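Local coordinates for protein particle-associated lyase (Acinetobacter bacteriophage AP22, PDB 4Y9V) that probably cleaves the capsular polysaccharide of its host Acinetobacter baumannii, acting as a trimeric beta-helical tailspike lyase, at residues 344-349 with 361-366; 390-395 with 425-430; 350-355 with 368-373; 296-301 with 326-331. All coordinates share one frame; numbering follows the deposited sequence.

Contact 1: 344-349 with 361-366; sequences VYDHCT and EYSNCD
N364 lies over one face of H347 while its tip reaches D346, joining the corners of two successive coils of a parallel beta-helix. Ahead of the corner, V344, Y345 and D346 pair in parallel register with E361, Y362 and S363; H347 and N364, both with positive phi, then turn the chain. CB of N364 sits 3.3 Å from the centroid of the H347 ring, almost on its normal. Its CG, anti to the carbonyl carbon (chi1 -57°), comes 3.5 Å from CE1 of H347, and the amide plane is only 17° from the ring plane. At the end, N364 ND2 donates to D346 OD1 over 2.9 Å; the bond is nearly straight (166°), lies in the amide plane and uses the syn lone pair. S363 OG gives the same oxygen a second bond of 2.7 Å from above the carboxylate plane. On the sheet face opposite D346 and S363, the Y345 and Y362 rings are nearly parallel but so displaced that they barely overlap, CD2 of Y345 3.4 Å from CE2 of Y362. D346 OD2 is hydrogen-bonded to the hydroxyl of Y319 in the same chain. With both oxygens engaged, the buried D346 carboxylate is fixed in rotation and probably keeps its negative charge.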
loop_
_atom_site.group_PDB
_atom_site.type_symbol
_atom_site.label_atom_id
_atom_site.label_comp_id
_atom_site.label_asym_id
_atom_site.label_seq_id
_atom_site.Cartn_x
_atom_site.Cartn_y
_atom_site.Cartn_z
ATOM N N VAL A 344 -9.121 -6.349 -4.013
ATOM C CA VAL A 344 -7.833 -6.539 -3.339
ATOM C C VAL A 344 -8.062 -6.747 -1.833
ATOM O O VAL A 344 -8.873 -6.066 -1.214
ATOM C CB VAL A 344 -6.891 -5.353 -3.573
ATOM C CG1 VAL A 344 -7.521 -4.022 -3.208
ATOM C CG2 VAL A 344 -5.512 -5.552 -2.866
ATOM N N TYR A 345 -7.273 -7.669 -1.297
ATOM C CA TYR A 345 -6.971 -7.777 0.132
ATOM C C TYR A 345 -5.538 -7.279 0.334
ATOM O O TYR A 345 -4.610 -7.806 -0.299
ATOM C CB TYR A 345 -7.090 -9.191 0.659
ATOM C CG TYR A 345 -8.473 -9.788 0.704
ATOM C CD1 TYR A 345 -9.275 -9.673 1.829
ATOM C CD2 TYR A 345 -8.993 -10.492 -0.380
ATOM C CE1 TYR A 345 -10.543 -10.233 1.871
ATOM C CE2 TYR A 345 -10.247 -11.067 -0.348
ATOM C CZ TYR A 345 -11.036 -10.939 0.789
ATOM O OH TYR A 345 -12.282 -11.514 0.910
ATOM N N ASP A 346 -5.367 -6.276 1.187
ATOM C CA ASP A 346 -4.066 -5.630 1.431
ATOM C C ASP A 346 -3.791 -5.619 2.909
ATOM O O ASP A 346 -4.640 -5.238 3.720
ATOM C CB ASP A 346 -4.103 -4.202 0.890
ATOM C CG ASP A 346 -2.759 -3.491 0.934
ATOM O OD1 ASP A 346 -1.727 -4.099 0.681
ATOM O OD2 ASP A 346 -2.748 -2.258 1.104
ATOM N N HIS A 347 -2.585 -6.062 3.323
ATOM C CA HIS A 347 -2.233 -6.034 4.758
ATOM C C HIS A 347 -3.234 -6.834 5.573
ATOM O O HIS A 347 -3.583 -6.466 6.701
ATOM C CB HIS A 347 -2.030 -4.592 5.267
ATOM C CG HIS A 347 -0.679 -4.025 4.867
ATOM N ND1 HIS A 347 -0.343 -3.146 3.902
ATOM C CD2 HIS A 347 0.491 -4.390 5.449
ATOM C CE1 HIS A 347 1.010 -2.953 3.939
ATOM N NE2 HIS A 347 1.504 -3.718 4.855
ATOM N N CYS A 348 -3.672 -7.970 5.039
ATOM C CA CYS A 348 -4.577 -8.895 5.717
ATOM C C CYS A 348 -3.846 -10.186 6.058
ATOM O O CYS A 348 -2.786 -10.489 5.505
ATOM C CB CYS A 348 -5.787 -9.215 4.844
ATOM S SG CYS A 348 -6.872 -7.809 4.495
ATOM N N THR A 349 -4.448 -10.949 6.957
ATOM C CA THR A 349 -3.983 -12.281 7.301
ATOM C C THR A 349 -5.120 -13.257 6.995
ATOM O O THR A 349 -6.278 -12.983 7.332
ATOM C CB THR A 349 -3.600 -12.350 8.782
ATOM O OG1 THR A 349 -2.460 -11.487 8.964
ATOM C CG2 THR A 349 -3.212 -13.758 9.211
ATOM N N GLU A 361 -6.057 -8.878 -6.502
ATOM C CA GLU A 361 -4.753 -8.812 -5.830
ATOM C C GLU A 361 -4.851 -9.225 -4.375
ATOM O O GLU A 361 -5.805 -8.873 -3.676
ATOM C CB GLU A 361 -4.204 -7.373 -5.926
ATOM C CG GLU A 361 -2.833 -7.149 -5.297
ATOM C CD GLU A 361 -2.195 -5.814 -5.671
ATOM O OE1 GLU A 361 -2.955 -4.855 -5.941
ATOM O OE2 GLU A 361 -0.955 -5.732 -5.653
ATOM N N TYR A 362 -3.828 -9.947 -3.925
ATOM C CA TYR A 362 -3.464 -10.029 -2.505
ATOM C C TYR A 362 -2.103 -9.345 -2.378
ATOM O O TYR A 362 -1.157 -9.755 -3.078
ATOM C CB TYR A 362 -3.357 -11.460 -1.957
ATOM C CG TYR A 362 -4.690 -12.175 -1.835
ATOM C CD1 TYR A 362 -5.301 -12.772 -2.927
ATOM C CD2 TYR A 362 -5.340 -12.231 -0.618
ATOM C CE1 TYR A 362 -6.516 -13.414 -2.803
ATOM C CE2 TYR A 362 -6.561 -12.880 -0.479
ATOM C CZ TYR A 362 -7.168 -13.462 -1.590
ATOM O OH TYR A 362 -8.366 -14.075 -1.394
ATOM N N SER A 363 -2.005 -8.327 -1.539
ATOM C CA SER A 363 -0.751 -7.594 -1.359
ATOM C C SER A 363 -0.453 -7.445 0.124
ATOM O O SER A 363 -1.347 -7.205 0.929
ATOM C CB SER A 363 -0.809 -6.223 -2.030
ATOM O OG SER A 363 -1.935 -5.470 -1.609
ATOM N N ASN A 364 0.832 -7.570 0.465
ATOM C CA ASN A 364 1.267 -7.328 1.838
ATOM C C ASN A 364 0.504 -8.208 2.846
ATOM O O ASN A 364 0.341 -7.779 4.001
ATOM C CB ASN A 364 1.140 -5.845 2.212
ATOM C CG ASN A 364 1.928 -4.992 1.242
ATOM O OD1 ASN A 364 3.122 -5.165 1.094
ATOM N ND2 ASN A 364 1.198 -4.098 0.565
ATOM N N CYS A 365 0.089 -9.374 2.429
ATOM C CA CYS A 365 -0.693 -10.262 3.281
ATOM C C CYS A 365 0.174 -11.376 3.876
ATOM O O CYS A 365 1.148 -11.797 3.259
ATOM C CB CYS A 365 -1.825 -10.948 2.499
ATOM S SG CYS A 365 -3.184 -9.834 2.004
ATOM N N ASP A 366 -0.267 -11.868 5.023
ATOM C CA ASP A 366 0.239 -13.085 5.637
ATOM C C ASP A 366 -0.725 -14.198 5.240
ATOM O O ASP A 366 -1.897 -14.140 5.629
ATOM C CB ASP A 366 0.278 -12.973 7.168
ATOM C CG ASP A 366 1.417 -12.151 7.711
ATOM O OD1 ASP A 366 1.434 -11.953 8.933
ATOM O OD2 ASP A 366 2.288 -11.783 6.898
HETATM O O HOH W 1 -0.062 -8.729 6.632
HETATM O O HOH W 2 -0.679 -12.255 10.804
#

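Contact 2: 390-395 with 425-430; sequences NNTYYT and CINGVG
T392, Y393 and Y394 stand in parallel register with C425, I426 and N427, the strand axes 4.8 Å apart and 5° from alignment, a spacing normal for parallel strands, here on neighbouring coils of the beta-helix. The backbone ladder runs from C425 N to N391 O, from Y393 N to C425 O, from N427 N to Y393 O and from T395 N to N427 O. N427 adds a side-chain rung: its ND2 donates to Y393 O at 3.2 Å from above the carbonyl plane, on the face opposite that used by its own backbone N. The same ND2 lies 3.5 Å from T392 CG2, and the amide runs beside the Y394 ring with the two planes 12° apart. On the other face of the sheet, Y393 and I426 meet through CD1 of the ring and CG1 of the isoleucine, 3.7 Å apart. N391 ND2 holds the hydroxyl of Y393 at 3.1 Å, while N391 OD1 accepts from the backbone N of C365 in the preceding coil. Where the strands end, T395 OG1 sits between its own backbone N and carbonyl carbon (chi1 76°) and donates to N427 O over 2.7 Å. A water bridges this hydroxyl to G430 N. Two peptide oxygens, Y393 O and N427 O, thus each take a side-chain donor besides the backbone one, the first within the strand, the second where it gives way to loop.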
loop_
_atom_site.group_PDB
_atom_site.type_symbol
_atom_site.label_atom_id
_atom_site.label_comp_id
_atom_site.label_asym_id
_atom_site.label_seq_id
_atom_site.Cartn_x
_atom_site.Cartn_y
_atom_site.Cartn_z
ATOM N N ASN A 390 4.274 -8.727 -2.653
ATOM C CA ASN A 390 4.903 -8.550 -1.347
ATOM C C ASN A 390 4.182 -9.280 -0.224
ATOM O O ASN A 390 4.152 -8.786 0.917
ATOM C CB ASN A 390 5.149 -7.093 -1.039
ATOM C CG ASN A 390 6.496 -6.896 -0.412
ATOM O OD1 ASN A 390 7.150 -7.833 0.026
ATOM N ND2 ASN A 390 6.902 -5.656 -0.331
ATOM N N ASN A 391 3.646 -10.475 -0.493
ATOM C CA ASN A 391 3.049 -11.276 0.572
ATOM C C ASN A 391 4.122 -12.104 1.290
ATOM O O ASN A 391 5.190 -12.370 0.745
ATOM C CB ASN A 391 1.982 -12.217 0.006
ATOM C CG ASN A 391 0.872 -11.465 -0.684
ATOM O OD1 ASN A 391 0.284 -10.515 -0.148
ATOM N ND2 ASN A 391 0.560 -11.888 -1.916
ATOM N N THR A 392 3.748 -12.554 2.491
ATOM C CA THR A 392 4.518 -13.538 3.246
ATOM C C THR A 392 3.675 -14.819 3.292
ATOM O O THR A 392 2.519 -14.775 3.698
ATOM C CB THR A 392 4.846 -13.035 4.640
ATOM O OG1 THR A 392 5.606 -11.830 4.504
ATOM C CG2 THR A 392 5.664 -14.049 5.393
ATOM N N TYR A 393 4.275 -15.912 2.865
ATOM C CA TYR A 393 3.589 -17.198 2.761
ATOM C C TYR A 393 4.188 -18.142 3.783
ATOM O O TYR A 393 5.417 -18.253 3.884
ATOM C CB TYR A 393 3.764 -17.804 1.353
ATOM C CG TYR A 393 3.412 -16.860 0.223
ATOM C CD1 TYR A 393 4.342 -15.943 -0.246
ATOM C CD2 TYR A 393 2.151 -16.887 -0.395
ATOM C CE1 TYR A 393 4.059 -15.071 -1.289
ATOM C CE2 TYR A 393 1.851 -16.016 -1.426
ATOM C CZ TYR A 393 2.806 -15.109 -1.874
ATOM O OH TYR A 393 2.451 -14.217 -2.873
ATOM N N TYR A 394 3.333 -18.827 4.531
ATOM C CA TYR A 394 3.804 -19.777 5.568
ATOM C C TYR A 394 3.376 -21.152 5.162
ATOM O O TYR A 394 2.162 -21.435 5.173
ATOM C CB TYR A 394 3.203 -19.368 6.913
ATOM C CG TYR A 394 3.718 -18.063 7.462
ATOM C CD1 TYR A 394 4.983 -18.049 8.031
ATOM C CD2 TYR A 394 3.046 -16.859 7.381
ATOM C CE1 TYR A 394 5.532 -16.877 8.549
ATOM C CE2 TYR A 394 3.598 -15.694 7.879
ATOM C CZ TYR A 394 4.843 -15.712 8.467
ATOM O OH TYR A 394 5.390 -14.535 8.947
ATOM N N THR A 395 4.283 -22.030 4.776
ATOM C CA THR A 395 4.003 -23.364 4.291
ATOM C C THR A 395 4.693 -24.409 5.136
ATOM O O THR A 395 5.683 -24.148 5.818
ATOM C CB THR A 395 4.393 -23.578 2.802
ATOM O OG1 THR A 395 5.822 -23.719 2.681
ATOM C CG2 THR A 395 3.895 -22.454 1.925
ATOM N N CYS A 425 8.050 -13.112 0.607
ATOM C CA CYS A 425 8.837 -14.055 1.382
ATOM C C CYS A 425 8.067 -15.379 1.475
ATOM O O CYS A 425 6.982 -15.415 2.049
ATOM C CB CYS A 425 9.084 -13.472 2.764
ATOM S SG CYS A 425 10.039 -14.574 3.812
ATOM N N ILE A 426 8.645 -16.440 0.920
ATOM C CA ILE A 426 8.026 -17.737 0.902
ATOM C C ILE A 426 8.774 -18.615 1.922
ATOM O O ILE A 426 9.956 -18.896 1.744
ATOM C CB ILE A 426 8.077 -18.378 -0.507
ATOM C CG1 ILE A 426 7.456 -17.466 -1.572
ATOM C CG2 ILE A 426 7.413 -19.749 -0.466
ATOM C CD1 ILE A 426 7.806 -17.846 -2.980
ATOM N N ASN A 427 8.070 -19.015 2.979
ATOM C CA ASN A 427 8.636 -19.768 4.070
ATOM C C ASN A 427 8.199 -21.218 4.029
ATOM O O ASN A 427 7.017 -21.510 3.799
ATOM C CB ASN A 427 8.147 -19.221 5.422
ATOM C CG ASN A 427 8.616 -17.847 5.680
ATOM O OD1 ASN A 427 9.780 -17.634 6.007
ATOM N ND2 ASN A 427 7.763 -16.886 5.604
ATOM N N GLY A 428 9.125 -22.135 4.298
ATOM C CA GLY A 428 8.809 -23.508 4.542
ATOM C C GLY A 428 9.927 -24.439 4.171
ATOM O O GLY A 428 11.041 -24.013 3.880
ATOM N N VAL A 429 9.630 -25.723 4.163
ATOM C CA VAL A 429 10.611 -26.756 3.798
ATOM C C VAL A 429 10.598 -27.081 2.324
ATOM O O VAL A 429 11.651 -27.504 1.781
ATOM C CB VAL A 429 10.414 -28.014 4.660
ATOM C CG1 VAL A 429 10.811 -27.709 6.100
ATOM C CG2 VAL A 429 9.056 -28.644 4.493
ATOM N N GLY A 430 9.453 -26.946 1.663
ATOM C CA GLY A 430 9.365 -27.389 0.250
ATOM C C GLY A 430 9.520 -28.896 0.133
ATOM O O GLY A 430 9.077 -29.653 1.010
HETATM O O HOH W 3 6.887 -26.342 2.848
HETATM O O HOH W 4 7.822 -25.656 6.916
#

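Contact 3: 350-355 with 368-373; sequences TNYATF and YEREGQ
Y352 meets R370 as a tyrosine with an arginine chain laid along it, methylenes on the ring and guanidinium against the hydroxyl, just past the last rung of two neighbouring strands in the parallel beta-helix, where both coils leave the sheet for loops. The rung is the parallel bridge of N351 with Y368: Y368 N donates to T350 O over 2.9 Å, and Y352 N returns a bond to Y368 O at 2.8 Å. Beyond it the chain at Y352 takes a positive phi, and T350 OG1 donates to Y352 O within the same segment. The Y352 and R370 side chains then run side by side and point the same way, with ring and guanidinium planes only 6° apart. CD of R370 lies 3.7 Å from the ring centroid, a CH-pi contact set toward the rim, while the hydroxyl of Y352 sits over the centre of the guanidinium, its OH 3.4 Å from CZ of R370. The extended run of R370 from CG to NE keeps CG and CD along the ring. A type I turn from R370 to Q373 brings Q373 O back to R370 NE, a bond of 2.8 Å at 165° in the guanidinium plane, which limits rotation of that group. Q373 O also accepts from a water at 2.9 Å, and this water lies at the edge of the tyrosine ring, in its plane, 2.7 Å from Y352 OH.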
loop_
_atom_site.group_PDB
_atom_site.type_symbol
_atom_site.label_atom_id
_atom_site.label_comp_id
_atom_site.label_asym_id
_atom_site.label_seq_id
_atom_site.Cartn_x
_atom_site.Cartn_y
_atom_site.Cartn_z
ATOM N N THR A 350 -4.764 -14.395 6.391
ATOM C CA THR A 350 -5.750 -15.426 6.066
ATOM C C THR A 350 -5.060 -16.770 6.086
ATOM O O THR A 350 -3.882 -16.903 5.757
ATOM C CB THR A 350 -6.399 -15.154 4.693
ATOM O OG1 THR A 350 -7.333 -16.203 4.399
ATOM C CG2 THR A 350 -5.421 -14.958 3.574
ATOM N N ASN A 351 -5.832 -17.808 6.429
ATOM C CA ASN A 351 -5.463 -19.186 6.065
ATOM C C ASN A 351 -6.071 -19.456 4.688
ATOM O O ASN A 351 -7.296 -19.403 4.536
ATOM C CB ASN A 351 -5.919 -20.219 7.085
ATOM C CG ASN A 351 -7.410 -20.251 7.362
ATOM O OD1 ASN A 351 -7.972 -19.257 7.833
ATOM N ND2 ASN A 351 -8.042 -21.363 7.101
ATOM N N TYR A 352 -5.191 -19.698 3.713
ATOM C CA TYR A 352 -5.559 -19.981 2.328
ATOM C C TYR A 352 -6.189 -18.740 1.683
ATOM O O TYR A 352 -6.438 -17.723 2.309
ATOM C CB TYR A 352 -6.423 -21.242 2.219
ATOM C CG TYR A 352 -6.463 -21.991 0.915
ATOM C CD1 TYR A 352 -5.293 -22.408 0.283
ATOM C CD2 TYR A 352 -7.662 -22.390 0.341
ATOM C CE1 TYR A 352 -5.308 -23.173 -0.885
ATOM C CE2 TYR A 352 -7.697 -23.184 -0.781
ATOM C CZ TYR A 352 -6.534 -23.583 -1.390
ATOM O OH TYR A 352 -6.616 -24.409 -2.490
ATOM N N ALA A 353 -6.450 -18.835 0.380
ATOM C CA ALA A 353 -6.959 -17.675 -0.360
ATOM C C ALA A 353 -7.543 -18.160 -1.674
ATOM O O ALA A 353 -6.905 -18.961 -2.361
ATOM C CB ALA A 353 -5.835 -16.680 -0.634
ATOM N N THR A 354 -8.703 -17.637 -2.049
ATOM C CA THR A 354 -9.286 -17.849 -3.359
ATOM C C THR A 354 -9.229 -16.544 -4.158
ATOM O O THR A 354 -9.326 -15.443 -3.602
ATOM C CB THR A 354 -10.725 -18.384 -3.257
ATOM O OG1 THR A 354 -11.449 -17.448 -2.492
ATOM C CG2 THR A 354 -10.785 -19.780 -2.661
ATOM N N PHE A 355 -9.042 -16.664 -5.473
ATOM C CA PHE A 355 -8.570 -15.499 -6.262
ATOM C C PHE A 355 -9.557 -14.920 -7.258
ATOM O O PHE A 355 -9.207 -13.990 -7.976
ATOM C CB PHE A 355 -7.245 -15.835 -6.962
ATOM C CG PHE A 355 -6.162 -14.806 -6.860
ATOM C CD1 PHE A 355 -4.840 -15.206 -7.059
ATOM C CD2 PHE A 355 -6.402 -13.450 -6.620
ATOM C CE1 PHE A 355 -3.797 -14.283 -7.020
ATOM C CE2 PHE A 355 -5.371 -12.547 -6.565
ATOM C CZ PHE A 355 -4.065 -12.945 -6.773
ATOM N N TYR A 368 -1.381 -18.245 5.167
ATOM C CA TYR A 368 -1.042 -19.563 5.665
ATOM C C TYR A 368 -1.500 -20.656 4.693
ATOM O O TYR A 368 -2.607 -20.628 4.161
ATOM C CB TYR A 368 -1.666 -19.849 7.036
ATOM C CG TYR A 368 -1.153 -18.937 8.117
ATOM C CD1 TYR A 368 0.023 -19.133 8.800
ATOM C CD2 TYR A 368 -1.923 -17.850 8.444
ATOM C CE1 TYR A 368 0.480 -18.250 9.803
ATOM C CE2 TYR A 368 -1.524 -16.966 9.412
ATOM C CZ TYR A 368 -0.329 -17.171 10.070
ATOM O OH TYR A 368 0.051 -16.291 11.063
ATOM N N GLU A 369 -0.655 -21.654 4.521
ATOM C CA GLU A 369 -0.982 -22.781 3.678
ATOM C C GLU A 369 -2.151 -23.554 4.265
ATOM O O GLU A 369 -2.209 -23.776 5.485
ATOM C CB GLU A 369 0.246 -23.698 3.587
ATOM C CG GLU A 369 0.120 -24.726 2.475
ATOM C CD GLU A 369 1.213 -25.771 2.408
ATOM O OE1 GLU A 369 1.968 -25.941 3.378
ATOM O OE2 GLU A 369 1.228 -26.453 1.367
ATOM N N ARG A 370 -3.065 -24.031 3.422
ATOM C CA ARG A 370 -4.098 -24.955 3.894
ATOM C C ARG A 370 -3.482 -26.325 4.195
ATOM O O ARG A 370 -2.409 -26.700 3.678
ATOM C CB ARG A 370 -5.248 -25.086 2.894
ATOM C CG ARG A 370 -4.887 -25.791 1.573
ATOM C CD ARG A 370 -6.109 -26.264 0.840
ATOM N NE ARG A 370 -5.681 -26.970 -0.368
ATOM C CZ ARG A 370 -6.492 -27.557 -1.238
ATOM N NH1 ARG A 370 -7.804 -27.556 -1.032
ATOM N NH2 ARG A 370 -6.004 -28.129 -2.311
ATOM N N GLU A 371 -4.177 -27.117 5.001
ATOM C CA GLU A 371 -3.740 -28.477 5.294
ATOM C C GLU A 371 -3.616 -29.313 4.040
ATOM O O GLU A 371 -2.729 -30.174 3.928
ATOM C CB GLU A 371 -4.659 -29.154 6.306
ATOM C CG GLU A 371 -4.699 -28.445 7.669
ATOM C CD GLU A 371 -3.336 -28.338 8.304
ATOM O OE1 GLU A 371 -2.687 -29.390 8.556
ATOM O OE2 GLU A 371 -2.804 -27.245 8.493
ATOM N N GLY A 372 -4.515 -29.067 3.076
ATOM C CA GLY A 372 -4.562 -29.804 1.827
ATOM C C GLY A 372 -3.546 -29.377 0.759
ATOM O O GLY A 372 -3.655 -29.867 -0.370
ATOM N N GLN A 373 -2.608 -28.530 1.126
ATOM C CA GLN A 373 -1.484 -28.010 0.329
ATOM C C GLN A 373 -1.870 -26.747 -0.450
ATOM O O GLN A 373 -2.948 -26.648 -1.050
ATOM C CB GLN A 373 -0.873 -28.985 -0.672
ATOM C CG GLN A 373 -0.412 -30.297 -0.049
ATOM C CD GLN A 373 0.536 -31.036 -0.948
ATOM O OE1 GLN A 373 0.750 -30.674 -2.120
ATOM N NE2 GLN A 373 1.129 -32.115 -0.429
HETATM O O HOH W 5 -4.237 -25.334 -3.256
#

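Contact 4: 296-301 with 326-331; sequences NSTRHA and HSETDT. With SO4 (sulfate ion), chain K.
T331 crosses H300 at about a right angle, its OG1 3.1 Å from CE1 of the imidazole, while its CG2 packs 3.7 Å from CA of R299. Earlier in both segments, N296 and S297 pair in parallel with H326 and S327, as neighbouring coils of a beta-helix do. At the turn, T298 O is gripped twice by T329, by the backbone N at 3.0 Å and by OG1 at 2.8 Å. A bend at chi3 (64°) places R299 NE where a water links it to T329 OG1. The guanidinium presents an edge to a sulfate ion: R299 NH2 donates to sulfate O3 over 2.9 Å and NH1 to O4 over 3.1 Å. H300 NE2 meets sulfate O2 at 2.7 Å in the ring plane, nearly straight at 178°, and H300 ND1 is bonded to S332 O. The anion, probably from the crystallisation liquor, is also held by Y278 and R166, two residues of the glycan pocket, consistent with an anion site bordering that pocket on the beta-helix.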
loop_
_atom_site.group_PDB
_atom_site.type_symbol
_atom_site.label_atom_id
_atom_site.label_comp_id
_atom_site.label_asym_id
_atom_site.label_seq_id
_atom_site.Cartn_x
_atom_site.Cartn_y
_atom_site.Cartn_z
ATOM N N ASN A 296 -14.226 -14.506 11.766
ATOM C CA ASN A 296 -14.006 -15.942 11.870
ATOM C C ASN A 296 -15.281 -16.669 11.455
ATOM O O ASN A 296 -16.402 -16.224 11.746
ATOM C CB ASN A 296 -13.652 -16.319 13.303
ATOM C CG ASN A 296 -12.317 -15.768 13.707
ATOM O OD1 ASN A 296 -11.372 -15.785 12.928
ATOM N ND2 ASN A 296 -12.192 -15.339 14.938
ATOM N N SER A 297 -15.116 -17.802 10.781
ATOM C CA SER A 297 -16.265 -18.550 10.294
ATOM C C SER A 297 -15.941 -20.019 10.162
ATOM O O SER A 297 -14.786 -20.414 9.978
ATOM C CB SER A 297 -16.638 -17.971 8.917
ATOM O OG SER A 297 -17.731 -18.678 8.365
ATOM N N THR A 298 -16.988 -20.866 10.111
ATOM C CA THR A 298 -16.794 -22.250 9.723
ATOM C C THR A 298 -16.110 -22.351 8.355
ATOM O O THR A 298 -15.240 -23.196 8.171
ATOM C CB THR A 298 -18.139 -23.004 9.700
ATOM O OG1 THR A 298 -18.657 -22.944 11.034
ATOM C CG2 THR A 298 -17.993 -24.434 9.238
ATOM N N ARG A 299 -16.570 -21.531 7.400
ATOM C CA ARG A 299 -15.965 -21.451 6.071
ATOM C C ARG A 299 -15.437 -20.016 5.889
ATOM O O ARG A 299 -14.789 -19.497 6.780
ATOM C CB ARG A 299 -16.870 -22.006 4.965
ATOM C CG ARG A 299 -17.266 -23.449 5.218
ATOM C CD ARG A 299 -18.017 -24.100 4.074
ATOM N NE ARG A 299 -17.188 -24.202 2.885
ATOM C CZ ARG A 299 -17.297 -23.519 1.775
ATOM N NH1 ARG A 299 -18.240 -22.615 1.583
ATOM N NH2 ARG A 299 -16.411 -23.731 0.786
ATOM N N HIS A 300 -15.643 -19.401 4.734
ATOM C CA HIS A 300 -15.000 -18.111 4.484
ATOM C C HIS A 300 -15.436 -17.085 5.548
ATOM O O HIS A 300 -16.614 -16.942 5.866
ATOM C CB HIS A 300 -15.332 -17.581 3.104
ATOM C CG HIS A 300 -15.042 -18.520 1.990
ATOM N ND1 HIS A 300 -13.830 -19.097 1.763
ATOM C CD2 HIS A 300 -15.827 -18.932 0.957
ATOM C CE1 HIS A 300 -13.850 -19.855 0.678
ATOM N NE2 HIS A 300 -15.057 -19.783 0.175
ATOM N N ALA A 301 -14.450 -16.337 6.039
ATOM C CA ALA A 301 -14.712 -15.261 6.987
ATOM C C ALA A 301 -15.334 -14.043 6.307
ATOM O O ALA A 301 -16.318 -13.510 6.784
ATOM C CB ALA A 301 -13.442 -14.933 7.737
ATOM N N HIS A 326 -10.268 -15.772 9.156
ATOM C CA HIS A 326 -9.985 -17.184 9.297
ATOM C C HIS A 326 -11.221 -18.064 9.181
ATOM O O HIS A 326 -12.310 -17.728 9.642
ATOM C CB HIS A 326 -9.268 -17.482 10.634
ATOM C CG HIS A 326 -7.867 -16.934 10.630
ATOM N ND1 HIS A 326 -6.914 -17.382 9.733
ATOM C CD2 HIS A 326 -7.213 -16.001 11.338
ATOM C CE1 HIS A 326 -5.779 -16.721 9.958
ATOM N NE2 HIS A 326 -5.924 -15.875 10.929
ATOM N N SER A 327 -10.986 -19.234 8.546
ATOM C CA SER A 327 -11.973 -20.293 8.488
ATOM C C SER A 327 -11.538 -21.441 9.394
ATOM O O SER A 327 -10.339 -21.788 9.442
ATOM C CB SER A 327 -12.174 -20.812 7.068
ATOM O OG SER A 327 -11.016 -21.471 6.594
ATOM N N GLU A 328 -12.498 -22.075 10.038
ATOM C CA GLU A 328 -12.215 -23.259 10.881
ATOM C C GLU A 328 -11.979 -24.499 10.041
ATOM O O GLU A 328 -11.049 -25.284 10.342
ATOM C CB GLU A 328 -13.428 -23.437 11.822
ATOM C CG GLU A 328 -13.322 -24.693 12.696
ATOM C CD GLU A 328 -13.960 -25.918 12.102
ATOM O OE1 GLU A 328 -15.106 -25.792 11.614
ATOM O OE2 GLU A 328 -13.377 -27.011 12.275
ATOM N N THR A 329 -12.786 -24.717 9.004
ATOM C CA THR A 329 -12.526 -25.765 8.048
ATOM C C THR A 329 -11.360 -25.350 7.140
ATOM O O THR A 329 -10.915 -24.210 7.143
ATOM C CB THR A 329 -13.771 -26.109 7.220
ATOM O OG1 THR A 329 -14.118 -25.004 6.393
ATOM C CG2 THR A 329 -14.938 -26.557 8.094
ATOM N N ASP A 330 -10.919 -26.290 6.301
ATOM C CA ASP A 330 -9.709 -26.077 5.501
ATOM C C ASP A 330 -9.920 -25.336 4.191
ATOM O O ASP A 330 -9.108 -25.497 3.286
ATOM C CB ASP A 330 -9.001 -27.402 5.264
ATOM C CG ASP A 330 -7.531 -27.255 4.895
ATOM O OD1 ASP A 330 -6.855 -26.423 5.566
ATOM O OD2 ASP A 330 -7.066 -27.984 3.990
ATOM N N THR A 331 -10.899 -24.480 4.116
ATOM C CA THR A 331 -11.054 -23.517 3.031
ATOM C C THR A 331 -10.279 -22.238 3.394
ATOM O O THR A 331 -9.375 -22.279 4.205
ATOM C CB THR A 331 -12.523 -23.336 2.684
ATOM O OG1 THR A 331 -12.637 -22.536 1.497
ATOM C CG2 THR A 331 -13.343 -22.687 3.768
HETATM S S SO4 K . -17.358 -21.493 -1.977
HETATM O O1 SO4 K . -17.965 -21.227 -3.271
HETATM O O2 SO4 K . -15.926 -21.153 -2.028
HETATM O O3 SO4 K . -17.527 -22.933 -1.720
HETATM O O4 SO4 K . -17.959 -20.740 -0.850
HETATM O O HOH W 6 -16.872 -24.019 12.861
HETATM O O HOH W 7 -15.016 -25.923 3.901
#

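In the fold
All four contacts join coils of one parallel beta-helix, and all touch the second subunit of the trimer. Contact 1 meets contact 2 where C365 O faces T392 N at 2.8 Å, and meets contact 3 where T350 N faces D366 O at 3.0 Å. Contact 3 lies closest to contact 4, their centres about 10 Å apart; N351 OD1 bonds H326 ND1 and E371 N bonds D330 OD1. Contacts 2 and 4 do not touch, with centres about 21 Å apart. Contact 4 reaches nearest the bound saccharide: the side chain of R299 is about 6 Å from its N-acetylmannosaminuronic acid unit, against about 11 Å for Y345 and about 13 Å for Y352.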